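Local coordinates for ADP-ribosylglycohydrolase (Thermus thermophilus, PDB 2YZV), which belongs to the ADP-ribosylglycohydrolase family and has an all-helical fold that carries bound magnesium ions, at residues R10-F15 with L289-Y294; V39-G44 with P273-R278; G53-D58 with L280-E285; T59-C64 with L131-P136. All blocks are in the same frame, centred on the assembly; numbering follows the deposited sequence.

Followed from the N terminus, helix 4-26 comes first, and interaction 1 joins it to helix 283-298, closing a loop that takes in nearly the whole chain. The other three contacts are nested inside that loop. Interaction 2 fastens the 39-44 loop to helix 274-279, while interaction 3 sets the approach to helix 57-72 against the start of helix 283-298; these two cross, their segments alternating along the chain, and touch where M42 meets G53. Interaction 4, nested within interactions 2 and 3, joins helix 57-72 to the 131-136 turn near the chain's centre. It touches interaction 1 through L63 and P136 and interaction 3 through M132.

Interaction 1 (R10-F15 with L289-Y294); sequences RRLGAF and LALALY
A290 sits opposite L12, where the backbones of two helices of this all-helical fold run nearest each other: the axes of 10-15 and 289-294 approach to 8.8 Å, crossing at 129°. Its methyl is the bump, received between L12 and F15, with A290 CB 3.8 Å from both L12 CD1 and F15 CB. The F15 side chain, CG anti to the backbone N (chi1 -159°), reaches along the other helix, where L293 CD1 abuts the ring edge in its plane and L289 CB lies 4.0 Å from F15 CE1. On the other flank L12 and L291 cross obliquely, and their tips press together tightly, CD2 to CD2 at 3.3 Å. R11 bends at chi2 and lays its chain over one face of the Y294 ring, a CH-pi contact with R11 CD 3.9 Å from the ring centroid. Beyond the bend the guanidinium passes above Y294 CE1, tilted 29° from the ring, and goes on to a salt bridge with E142. Helix 135-141 packs on the pair, P136 on F15 and L139 on R11 and L293, while L63 and L70 of helix 57-72 pack against L289.

Interaction 2 (V39-G44 with P273-R278); sequences VREMKG and PGRWLR
A very short salt bridge dominates this contact: R275 NE lies only 2.5 Å from E41 OE1. R275 grips the carboxylate side-on with two nitrogens, its NH2 giving a straighter bond of 3.0 Å to E41 OE2, N-H...O angle 158°. The two oxygens are used differently. OE2 offers its syn lone pair, whereas OE1 is met from above the carboxylate plane, in keeping with carboxylate and guanidinium planes turned 39° apart. OE1 also accepts from the indole of the next residue, W276 NE1 at 3.2 Å, so a single oxygen serves two consecutive side chains of the helix. The torsions arrange this: R275 CG takes the crowded place between the backbone N and the carbonyl carbon (chi1 59°) and runs extended to NE, while E41 bends at chi2.

The motif is a loop laid against the first turn of a helix, with P273 at the N-cap of helix 274-279 and M42 at the centre of an inverse gamma turn. From that turn M42 points toward W276, CG 3.8 Å from W276 CD1, and its sulfur makes an oblique Met-aromatic contact, SD 5.5 Å from the centroid of the five-membered ring. The R40 carbonyl O meets the indole edge at W276 CZ2, 3.3 Å away, and P273 CG lies over the rim of one indole face. The charges extend outward: E41 OE2 also pairs with R243, and R275 NH2 with E239 of helix 238-246. Helix 4-26 packs against both apolar partners, V20 and L24 on W276, A23 and L24 on M42.

Interaction 3 (G53-D58 with L280-E285); sequences GFWTDD and LHLREE. With MG (magnesium ion), chain C.
The imidazole of H281 is sandwiched: F54 CZ sits over the centre of one face, L282 CG over the centre of the opposite one, and a water lies in plane at the edge. With F54 it forms an offset stack, centroids 3.9 Å apart and planes only 10° from parallel, and H281 CB adds a CH-pi contact over the F54 ring. W55 completes the aromatic cluster, though its six-membered ring is slid so far along that it barely overlaps the imidazole. The indole works mainly at its edge, where L280 CD1, the H281 carbonyl O and L282 CD1 all lie in plane, L282 CD1 being 3.6 Å from W55 CZ2. The same water stands over one indole face, accepts from W55 N and bonds H281 ND1 at 2.9 Å.

Two hydrogen bonds fix H281 by its backbone. Its N donates almost straight (172°) to G53 O at 3.0 Å, and its O receives W55 NE1 at 2.9 Å; in both, the donor stands above the carbonyl plane. L280 to R283 forms a type II turn leading into helix 283-298. Just along the chain from W55, T56 OG1 and D58 OD1 bind a magnesium ion at 2.1 and 1.9 Å, D253 supplying a third ligand. The stack and both hydrogen bonds thus fall on G53, F54 and W55, just before the metal ligands, where the cation would be expected to stabilise D58 as a carboxylate.

Interaction 4 (T59-C64 with L131-P136); sequences TSQALC and LMRLAP
Residues 59-64 of helix 57-72 lie against a turn in which a weakly bonded helical end at 131-132 continues through R133 toward helix 135-141, and the backbones come within 4.2 Å at the CA atoms of A62 and R133. The A62 methyl adds little bulk at this approach, and A62 N lies 3.8 Å from R133 CB. Q61 and R133 supply the polar link. R133 starts from the crowded position between the backbone N and the carbonyl carbon (chi1 67°) and extends to NE, which brings its guanidinium edge-on to the amide of Q61. R133 NH1 then donates to Q61 OE1 at 2.8 Å, nearly along the C=O axis (165°) and within the guanidinium plane, although the amide is turned 38° from that plane. The M132 methyl sits over the amide face, CE 3.2 Å from Q61 NE2 and almost as near its carbon and oxygen. Beyond A62, P136 CG comes 3.4 Å from A62 O. The R133 carbonyl O is buried with no partner in the model, while R133 NH2 is held by A154 O and T158 OG1. This is a helix-against-turn contact in the core of an all-helical fold, the M132 side chain about 5 Å from a bound magnesium ion. Around it, Y83 of helix 76-89 touches Q61 and R133, L18 of helix 4-26 packs on A62, and L293 of helix 283-298 lies against P136.

Interaction 1 (R10-F15 with L289-Y294)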
# COMPACT_ATOMS: atom_id res chain seq x y z
N ARG A 10 6.30 -13.22 -6.12
CA ARG A 10 6.38 -12.19 -5.09
C ARG A 10 5.88 -10.84 -5.59
O ARG A 10 5.20 -10.12 -4.86
CB ARG A 10 7.82 -12.05 -4.60
CG ARG A 10 8.37 -13.24 -3.83
CD ARG A 10 9.78 -12.95 -3.35
NE ARG A 10 10.37 -14.07 -2.62
CZ ARG A 10 10.04 -14.42 -1.38
NH1 ARG A 10 9.10 -13.75 -0.73
NH2 ARG A 10 10.64 -15.46 -0.80
N ARG A 11 6.24 -10.48 -6.82
CA ARG A 11 5.81 -9.21 -7.37
C ARG A 11 4.31 -9.22 -7.62
O ARG A 11 3.62 -8.25 -7.32
CB ARG A 11 6.56 -8.89 -8.67
CG ARG A 11 7.99 -8.38 -8.47
CD ARG A 11 8.93 -9.47 -7.98
NE ARG A 11 10.26 -8.96 -7.67
CZ ARG A 11 11.27 -9.71 -7.23
NH1 ARG A 11 11.09 -11.01 -7.04
NH2 ARG A 11 12.45 -9.16 -6.96
N LEU A 12 3.79 -10.32 -8.15
CA LEU A 12 2.36 -10.43 -8.40
C LEU A 12 1.62 -10.40 -7.06
O LEU A 12 0.55 -9.81 -6.94
CB LEU A 12 2.03 -11.73 -9.14
CG LEU A 12 2.34 -11.80 -10.64
CD1 LEU A 12 1.24 -11.12 -11.42
CD2 LEU A 12 3.70 -11.18 -10.95
N GLY A 13 2.20 -11.06 -6.06
CA GLY A 13 1.59 -11.10 -4.75
C GLY A 13 1.47 -9.74 -4.09
O GLY A 13 0.46 -9.42 -3.47
N ALA A 14 2.51 -8.92 -4.22
CA ALA A 14 2.49 -7.59 -3.62
C ALA A 14 1.42 -6.70 -4.27
O ALA A 14 0.72 -5.96 -3.58
CB ALA A 14 3.87 -6.94 -3.73
N PHE A 15 1.31 -6.76 -5.60
CA PHE A 15 0.34 -5.94 -6.32
C PHE A 15 -1.09 -6.42 -6.09
O PHE A 15 -1.97 -5.64 -5.71
CB PHE A 15 0.67 -5.94 -7.82
CG PHE A 15 0.09 -4.78 -8.58
CD1 PHE A 15 0.88 -4.08 -9.49
CD2 PHE A 15 -1.23 -4.38 -8.39
CE1 PHE A 15 0.36 -3.00 -10.21
CE2 PHE A 15 -1.76 -3.30 -9.11
CZ PHE A 15 -0.96 -2.61 -10.02
N LEU A 289 -0.08 -5.94 -15.28
CA LEU A 289 0.69 -4.76 -14.87
C LEU A 289 1.86 -5.15 -13.97
O LEU A 289 2.97 -4.66 -14.15
CB LEU A 289 -0.21 -3.76 -14.12
CG LEU A 289 -1.25 -2.99 -14.93
CD1 LEU A 289 -2.18 -2.23 -13.99
CD2 LEU A 289 -0.55 -2.02 -15.88
N ALA A 290 1.60 -6.03 -13.00
CA ALA A 290 2.65 -6.46 -12.07
C ALA A 290 3.81 -7.09 -12.82
O ALA A 290 4.98 -6.81 -12.53
CB ALA A 290 2.08 -7.44 -11.06
N LEU A 291 3.50 -7.95 -13.79
CA LEU A 291 4.54 -8.61 -14.57
C LEU A 291 5.29 -7.60 -15.43
O LEU A 291 6.51 -7.68 -15.56
CB LEU A 291 3.93 -9.71 -15.45
CG LEU A 291 3.48 -10.96 -14.70
CD1 LEU A 291 2.77 -11.92 -15.65
CD2 LEU A 291 4.68 -11.64 -14.06
N ALA A 292 4.57 -6.65 -16.00
CA ALA A 292 5.20 -5.62 -16.84
C ALA A 292 6.16 -4.78 -16.00
O ALA A 292 7.28 -4.48 -16.42
CB ALA A 292 4.13 -4.74 -17.47
N LEU A 293 5.72 -4.40 -14.80
CA LEU A 293 6.55 -3.60 -13.92
C LEU A 293 7.80 -4.37 -13.49
O LEU A 293 8.89 -3.81 -13.42
CB LEU A 293 5.75 -3.16 -12.69
CG LEU A 293 4.60 -2.18 -12.95
CD1 LEU A 293 3.67 -2.14 -11.75
CD2 LEU A 293 5.16 -0.79 -13.25
N TYR A 294 7.63 -5.66 -13.21
CA TYR A 294 8.76 -6.48 -12.79
C TYR A 294 9.79 -6.61 -13.92
O TYR A 294 10.99 -6.49 -13.69
CB TYR A 294 8.27 -7.87 -12.36
CG TYR A 294 9.36 -8.82 -11.94
CD1 TYR A 294 10.42 -8.40 -11.13
CD2 TYR A 294 9.35 -10.15 -12.36
CE1 TYR A 294 11.43 -9.28 -10.75
CE2 TYR A 294 10.35 -11.04 -11.98
CZ TYR A 294 11.39 -10.60 -11.18
OH TYR A 294 12.39 -11.47 -10.81

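Interaction 2 (V39-G44 with P273-R278)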
# COMPACT_ATOMS: atom_id res chain seq x y z
N VAL A 39 -14.73 -10.51 9.88
CA VAL A 39 -14.77 -10.51 8.43
C VAL A 39 -13.78 -11.58 7.98
O VAL A 39 -12.62 -11.58 8.42
CB VAL A 39 -14.31 -9.15 7.86
CG1 VAL A 39 -14.26 -9.20 6.35
CG2 VAL A 39 -15.26 -8.06 8.32
N ARG A 40 -14.23 -12.48 7.12
CA ARG A 40 -13.37 -13.57 6.64
C ARG A 40 -13.40 -13.78 5.13
O ARG A 40 -12.48 -14.36 4.57
CB ARG A 40 -13.77 -14.88 7.32
CG ARG A 40 -13.73 -14.85 8.84
CD ARG A 40 -14.35 -16.10 9.44
NE ARG A 40 -13.63 -17.32 9.08
CZ ARG A 40 -12.39 -17.61 9.47
NH1 ARG A 40 -11.71 -16.76 10.24
NH2 ARG A 40 -11.82 -18.75 9.09
N GLU A 41 -14.45 -13.31 4.47
CA GLU A 41 -14.56 -13.52 3.03
C GLU A 41 -14.93 -12.26 2.25
O GLU A 41 -15.28 -11.23 2.83
CB GLU A 41 -15.59 -14.61 2.74
CG GLU A 41 -15.34 -15.94 3.45
CD GLU A 41 -13.94 -16.48 3.22
OE1 GLU A 41 -13.39 -16.27 2.12
OE2 GLU A 41 -13.39 -17.13 4.14
N MET A 42 -14.85 -12.36 0.92
CA MET A 42 -15.18 -11.26 0.01
C MET A 42 -16.69 -11.17 -0.17
O MET A 42 -17.26 -11.78 -1.07
CB MET A 42 -14.54 -11.49 -1.36
CG MET A 42 -13.05 -11.25 -1.42
SD MET A 42 -12.62 -9.50 -1.43
CE MET A 42 -10.82 -9.65 -1.58
N LYS A 43 -17.34 -10.40 0.70
CA LYS A 43 -18.79 -10.26 0.63
C LYS A 43 -19.23 -8.92 0.05
O LYS A 43 -20.39 -8.74 -0.30
CB LYS A 43 -19.38 -10.42 2.03
CG LYS A 43 -19.23 -11.82 2.63
CD LYS A 43 -20.36 -12.75 2.21
CE LYS A 43 -20.37 -13.02 0.71
NZ LYS A 43 -21.51 -13.89 0.31
N GLY A 44 -18.28 -8.00 -0.08
CA GLY A 44 -18.63 -6.68 -0.58
C GLY A 44 -19.30 -5.94 0.56
O GLY A 44 -19.20 -6.36 1.71
N PRO A 273 -5.44 -16.67 -0.71
CA PRO A 273 -6.62 -17.50 -0.97
C PRO A 273 -7.15 -17.36 -2.39
O PRO A 273 -7.45 -16.25 -2.84
CB PRO A 273 -7.62 -17.00 0.07
CG PRO A 273 -6.73 -16.70 1.23
CD PRO A 273 -5.55 -15.99 0.59
N GLY A 274 -7.25 -18.48 -3.09
CA GLY A 274 -7.74 -18.46 -4.46
C GLY A 274 -9.10 -17.81 -4.63
O GLY A 274 -9.33 -17.09 -5.60
N ARG A 275 -10.01 -18.05 -3.69
CA ARG A 275 -11.34 -17.48 -3.78
C ARG A 275 -11.32 -15.96 -3.70
O ARG A 275 -12.17 -15.29 -4.29
CB ARG A 275 -12.25 -18.06 -2.68
CG ARG A 275 -11.78 -17.82 -1.27
CD ARG A 275 -12.68 -18.54 -0.28
NE ARG A 275 -12.30 -18.27 1.10
CZ ARG A 275 -11.19 -18.71 1.68
NH1 ARG A 275 -10.33 -19.45 0.99
NH2 ARG A 275 -10.93 -18.40 2.94
N TRP A 276 -10.34 -15.40 -2.99
CA TRP A 276 -10.23 -13.94 -2.89
C TRP A 276 -9.77 -13.39 -4.24
O TRP A 276 -10.30 -12.39 -4.72
CB TRP A 276 -9.23 -13.54 -1.79
CG TRP A 276 -9.73 -13.75 -0.39
CD1 TRP A 276 -10.99 -14.15 -0.02
CD2 TRP A 276 -9.01 -13.53 0.83
NE1 TRP A 276 -11.08 -14.21 1.35
CE2 TRP A 276 -9.88 -13.83 1.90
CE3 TRP A 276 -7.70 -13.12 1.13
CZ2 TRP A 276 -9.50 -13.73 3.24
CZ3 TRP A 276 -7.31 -13.02 2.47
CH2 TRP A 276 -8.21 -13.32 3.51
N LEU A 277 -8.79 -14.05 -4.84
CA LEU A 277 -8.28 -13.63 -6.14
C LEU A 277 -9.32 -13.80 -7.24
O LEU A 277 -9.47 -12.92 -8.09
CB LEU A 277 -7.01 -14.42 -6.49
CG LEU A 277 -5.78 -14.17 -5.61
CD1 LEU A 277 -4.68 -15.17 -5.95
CD2 LEU A 277 -5.28 -12.74 -5.82
N ARG A 278 -10.04 -14.91 -7.23
CA ARG A 278 -11.04 -15.15 -8.26
C ARG A 278 -12.18 -14.14 -8.22
O ARG A 278 -12.81 -13.87 -9.25
CB ARG A 278 -11.61 -16.57 -8.15
CG ARG A 278 -10.69 -17.65 -8.69
CD ARG A 278 -11.39 -19.00 -8.75
NE ARG A 278 -11.55 -19.61 -7.44
CZ ARG A 278 -10.56 -20.17 -6.75
NH1 ARG A 278 -9.33 -20.20 -7.26
NH2 ARG A 278 -10.79 -20.71 -5.56

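Interaction 3 (G53-D58 with L280-E285)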
# COMPACT_ATOMS: atom_id res chain seq x y z
N GLY A 53 -15.29 -8.21 -4.03
CA GLY A 53 -14.07 -8.09 -4.80
C GLY A 53 -13.76 -6.72 -5.38
O GLY A 53 -12.73 -6.54 -6.02
N PHE A 54 -14.65 -5.75 -5.18
CA PHE A 54 -14.40 -4.41 -5.70
C PHE A 54 -13.60 -3.63 -4.67
O PHE A 54 -13.79 -3.79 -3.47
CB PHE A 54 -15.71 -3.69 -6.03
CG PHE A 54 -16.16 -3.89 -7.45
CD1 PHE A 54 -16.41 -5.17 -7.95
CD2 PHE A 54 -16.33 -2.80 -8.29
CE1 PHE A 54 -16.82 -5.35 -9.27
CE2 PHE A 54 -16.74 -2.97 -9.62
CZ PHE A 54 -16.98 -4.25 -10.10
N TRP A 55 -12.70 -2.78 -5.16
CA TRP A 55 -11.85 -1.99 -4.28
C TRP A 55 -12.15 -0.50 -4.32
O TRP A 55 -13.09 -0.06 -4.98
CB TRP A 55 -10.38 -2.28 -4.62
CG TRP A 55 -10.19 -2.78 -6.02
CD1 TRP A 55 -10.06 -4.09 -6.42
CD2 TRP A 55 -10.13 -1.99 -7.21
NE1 TRP A 55 -9.93 -4.15 -7.79
CE2 TRP A 55 -9.96 -2.88 -8.29
CE3 TRP A 55 -10.19 -0.61 -7.46
CZ2 TRP A 55 -9.87 -2.43 -9.62
CZ3 TRP A 55 -10.10 -0.17 -8.78
CH2 TRP A 55 -9.94 -1.08 -9.84
N THR A 56 -11.32 0.29 -3.63
CA THR A 56 -11.54 1.73 -3.54
C THR A 56 -10.47 2.60 -4.21
O THR A 56 -9.81 2.18 -5.16
CB THR A 56 -11.63 2.15 -2.07
OG1 THR A 56 -10.33 2.07 -1.47
CG2 THR A 56 -12.58 1.22 -1.32
N ASP A 57 -10.32 3.83 -3.71
CA ASP A 57 -9.34 4.75 -4.26
C ASP A 57 -7.91 4.29 -4.04
O ASP A 57 -6.99 4.72 -4.75
CB ASP A 57 -9.54 6.16 -3.68
CG ASP A 57 -9.41 6.20 -2.17
OD1 ASP A 57 -8.30 5.95 -1.65
OD2 ASP A 57 -10.42 6.48 -1.49
N ASP A 58 -7.71 3.41 -3.06
CA ASP A 58 -6.37 2.89 -2.78
C ASP A 58 -5.85 2.19 -4.03
O ASP A 58 -4.79 2.53 -4.56
CB ASP A 58 -6.42 1.86 -1.64
CG ASP A 58 -6.91 2.45 -0.33
OD1 ASP A 58 -8.01 3.03 -0.32
OD2 ASP A 58 -6.19 2.32 0.68
N LEU A 280 -11.73 -10.97 -7.17
CA LEU A 280 -11.13 -9.65 -7.34
C LEU A 280 -11.38 -8.96 -8.68
O LEU A 280 -11.10 -9.51 -9.75
CB LEU A 280 -9.62 -9.76 -7.11
CG LEU A 280 -8.83 -8.45 -7.02
CD1 LEU A 280 -9.25 -7.68 -5.77
CD2 LEU A 280 -7.34 -8.77 -6.97
N HIS A 281 -11.89 -7.73 -8.62
CA HIS A 281 -12.16 -6.95 -9.82
C HIS A 281 -10.85 -6.59 -10.53
O HIS A 281 -9.91 -6.13 -9.90
CB HIS A 281 -12.91 -5.66 -9.44
CG HIS A 281 -13.37 -4.86 -10.62
ND1 HIS A 281 -13.51 -3.49 -10.58
CD2 HIS A 281 -13.74 -5.24 -11.86
CE1 HIS A 281 -13.94 -3.06 -11.75
NE2 HIS A 281 -14.08 -4.10 -12.55
N LEU A 282 -10.81 -6.82 -11.84
CA LEU A 282 -9.64 -6.53 -12.67
C LEU A 282 -8.39 -7.32 -12.28
O LEU A 282 -7.27 -6.84 -12.44
CB LEU A 282 -9.33 -5.03 -12.65
CG LEU A 282 -10.47 -4.10 -13.08
CD1 LEU A 282 -9.96 -2.67 -13.17
CD2 LEU A 282 -11.02 -4.54 -14.43
N ARG A 283 -8.60 -8.53 -11.78
CA ARG A 283 -7.52 -9.41 -11.37
C ARG A 283 -6.48 -9.57 -12.49
O ARG A 283 -5.29 -9.36 -12.29
CB ARG A 283 -8.10 -10.79 -11.03
CG ARG A 283 -7.08 -11.86 -10.72
CD ARG A 283 -7.74 -13.22 -10.83
NE ARG A 283 -6.86 -14.31 -10.43
CZ ARG A 283 -7.22 -15.59 -10.46
NH1 ARG A 283 -8.43 -15.93 -10.87
NH2 ARG A 283 -6.37 -16.53 -10.07
N GLU A 284 -6.96 -9.95 -13.68
CA GLU A 284 -6.07 -10.16 -14.82
C GLU A 284 -5.30 -8.91 -15.25
O GLU A 284 -4.13 -9.00 -15.62
CB GLU A 284 -6.85 -10.72 -16.01
CG GLU A 284 -7.37 -12.14 -15.84
CD GLU A 284 -8.55 -12.23 -14.89
OE1 GLU A 284 -9.22 -11.21 -14.65
OE2 GLU A 284 -8.82 -13.35 -14.39
N GLU A 285 -5.96 -7.76 -15.23
CA GLU A 285 -5.29 -6.53 -15.62
C GLU A 285 -4.16 -6.21 -14.65
O GLU A 285 -3.09 -5.74 -15.05
CB GLU A 285 -6.28 -5.36 -15.68
CG GLU A 285 -7.24 -5.41 -16.86
CD GLU A 285 -8.46 -6.29 -16.62
OE1 GLU A 285 -8.43 -7.13 -15.69
OE2 GLU A 285 -9.44 -6.15 -17.37
MG MG C . -9.85 3.46 0.09
O HOH W 1 -13.14 -1.90 -8.22

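Interaction 4 (T59-C64 with L131-P136)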
# COMPACT_ATOMS: atom_id res chain seq x y z
N THR A 59 -6.61 1.20 -4.48
CA THR A 59 -6.23 0.44 -5.66
C THR A 59 -6.30 1.29 -6.93
O THR A 59 -5.47 1.13 -7.83
CB THR A 59 -7.12 -0.82 -5.80
OG1 THR A 59 -7.02 -1.61 -4.61
CG2 THR A 59 -6.68 -1.66 -6.98
N SER A 60 -7.27 2.19 -7.01
CA SER A 60 -7.39 3.05 -8.19
C SER A 60 -6.11 3.83 -8.42
O SER A 60 -5.59 3.89 -9.53
CB SER A 60 -8.56 4.02 -8.03
OG SER A 60 -9.79 3.31 -7.94
N GLN A 61 -5.59 4.44 -7.35
CA GLN A 61 -4.36 5.21 -7.46
C GLN A 61 -3.16 4.31 -7.77
O GLN A 61 -2.27 4.70 -8.52
CB GLN A 61 -4.11 5.99 -6.18
CG GLN A 61 -4.97 7.24 -6.07
CD GLN A 61 -4.76 7.97 -4.76
OE1 GLN A 61 -3.63 8.15 -4.31
NE2 GLN A 61 -5.85 8.41 -4.15
N ALA A 62 -3.15 3.11 -7.20
CA ALA A 62 -2.07 2.17 -7.44
C ALA A 62 -2.04 1.82 -8.93
O ALA A 62 -0.97 1.71 -9.53
CB ALA A 62 -2.26 0.90 -6.61
N LEU A 63 -3.23 1.66 -9.52
CA LEU A 63 -3.33 1.33 -10.94
C LEU A 63 -2.85 2.50 -11.80
O LEU A 63 -2.17 2.29 -12.81
CB LEU A 63 -4.77 0.96 -11.31
CG LEU A 63 -5.28 -0.36 -10.73
CD1 LEU A 63 -6.75 -0.54 -11.05
CD2 LEU A 63 -4.46 -1.51 -11.31
N CYS A 64 -3.21 3.71 -11.40
CA CYS A 64 -2.79 4.90 -12.13
C CYS A 64 -1.28 5.03 -12.11
O CYS A 64 -0.65 5.28 -13.14
CB CYS A 64 -3.41 6.15 -11.51
SG CYS A 64 -5.18 6.31 -11.78
N LEU A 131 1.00 5.41 1.22
CA LEU A 131 1.29 4.02 1.52
C LEU A 131 0.41 3.04 0.76
O LEU A 131 0.86 1.96 0.38
CB LEU A 131 1.10 3.74 3.01
CG LEU A 131 1.78 4.65 4.03
CD1 LEU A 131 1.49 4.13 5.42
CD2 LEU A 131 3.28 4.68 3.77
N MET A 132 -0.84 3.42 0.56
CA MET A 132 -1.81 2.55 -0.10
C MET A 132 -1.55 2.25 -1.56
O MET A 132 -2.09 1.27 -2.10
CB MET A 132 -3.21 3.16 0.03
CG MET A 132 -3.37 4.46 -0.71
SD MET A 132 -5.00 5.20 -0.55
CE MET A 132 -5.07 6.20 -2.04
N ARG A 133 -0.73 3.06 -2.21
CA ARG A 133 -0.46 2.90 -3.64
C ARG A 133 1.00 2.60 -3.99
O ARG A 133 1.34 2.54 -5.18
CB ARG A 133 -0.87 4.19 -4.36
CG ARG A 133 0.02 5.38 -3.98
CD ARG A 133 -0.50 6.74 -4.46
NE ARG A 133 0.44 7.80 -4.08
CZ ARG A 133 0.08 8.98 -3.58
NH1 ARG A 133 -1.20 9.27 -3.39
NH2 ARG A 133 1.01 9.86 -3.24
N LEU A 134 1.83 2.40 -2.98
CA LEU A 134 3.27 2.17 -3.17
C LEU A 134 3.83 1.02 -4.02
O LEU A 134 4.70 1.24 -4.86
CB LEU A 134 3.95 2.10 -1.79
CG LEU A 134 5.04 3.11 -1.42
CD1 LEU A 134 6.03 2.41 -0.51
CD2 LEU A 134 5.75 3.66 -2.64
N ALA A 135 3.34 -0.20 -3.79
CA ALA A 135 3.84 -1.39 -4.50
C ALA A 135 4.31 -1.22 -5.95
O ALA A 135 5.41 -1.65 -6.29
CB ALA A 135 2.80 -2.51 -4.41
N PRO A 136 3.48 -0.63 -6.82
CA PRO A 136 3.91 -0.46 -8.22
C PRO A 136 5.30 0.17 -8.38
O PRO A 136 6.09 -0.25 -9.23
CB PRO A 136 2.81 0.40 -8.82
CG PRO A 136 1.60 -0.04 -8.05
CD PRO A 136 2.12 -0.09 -6.63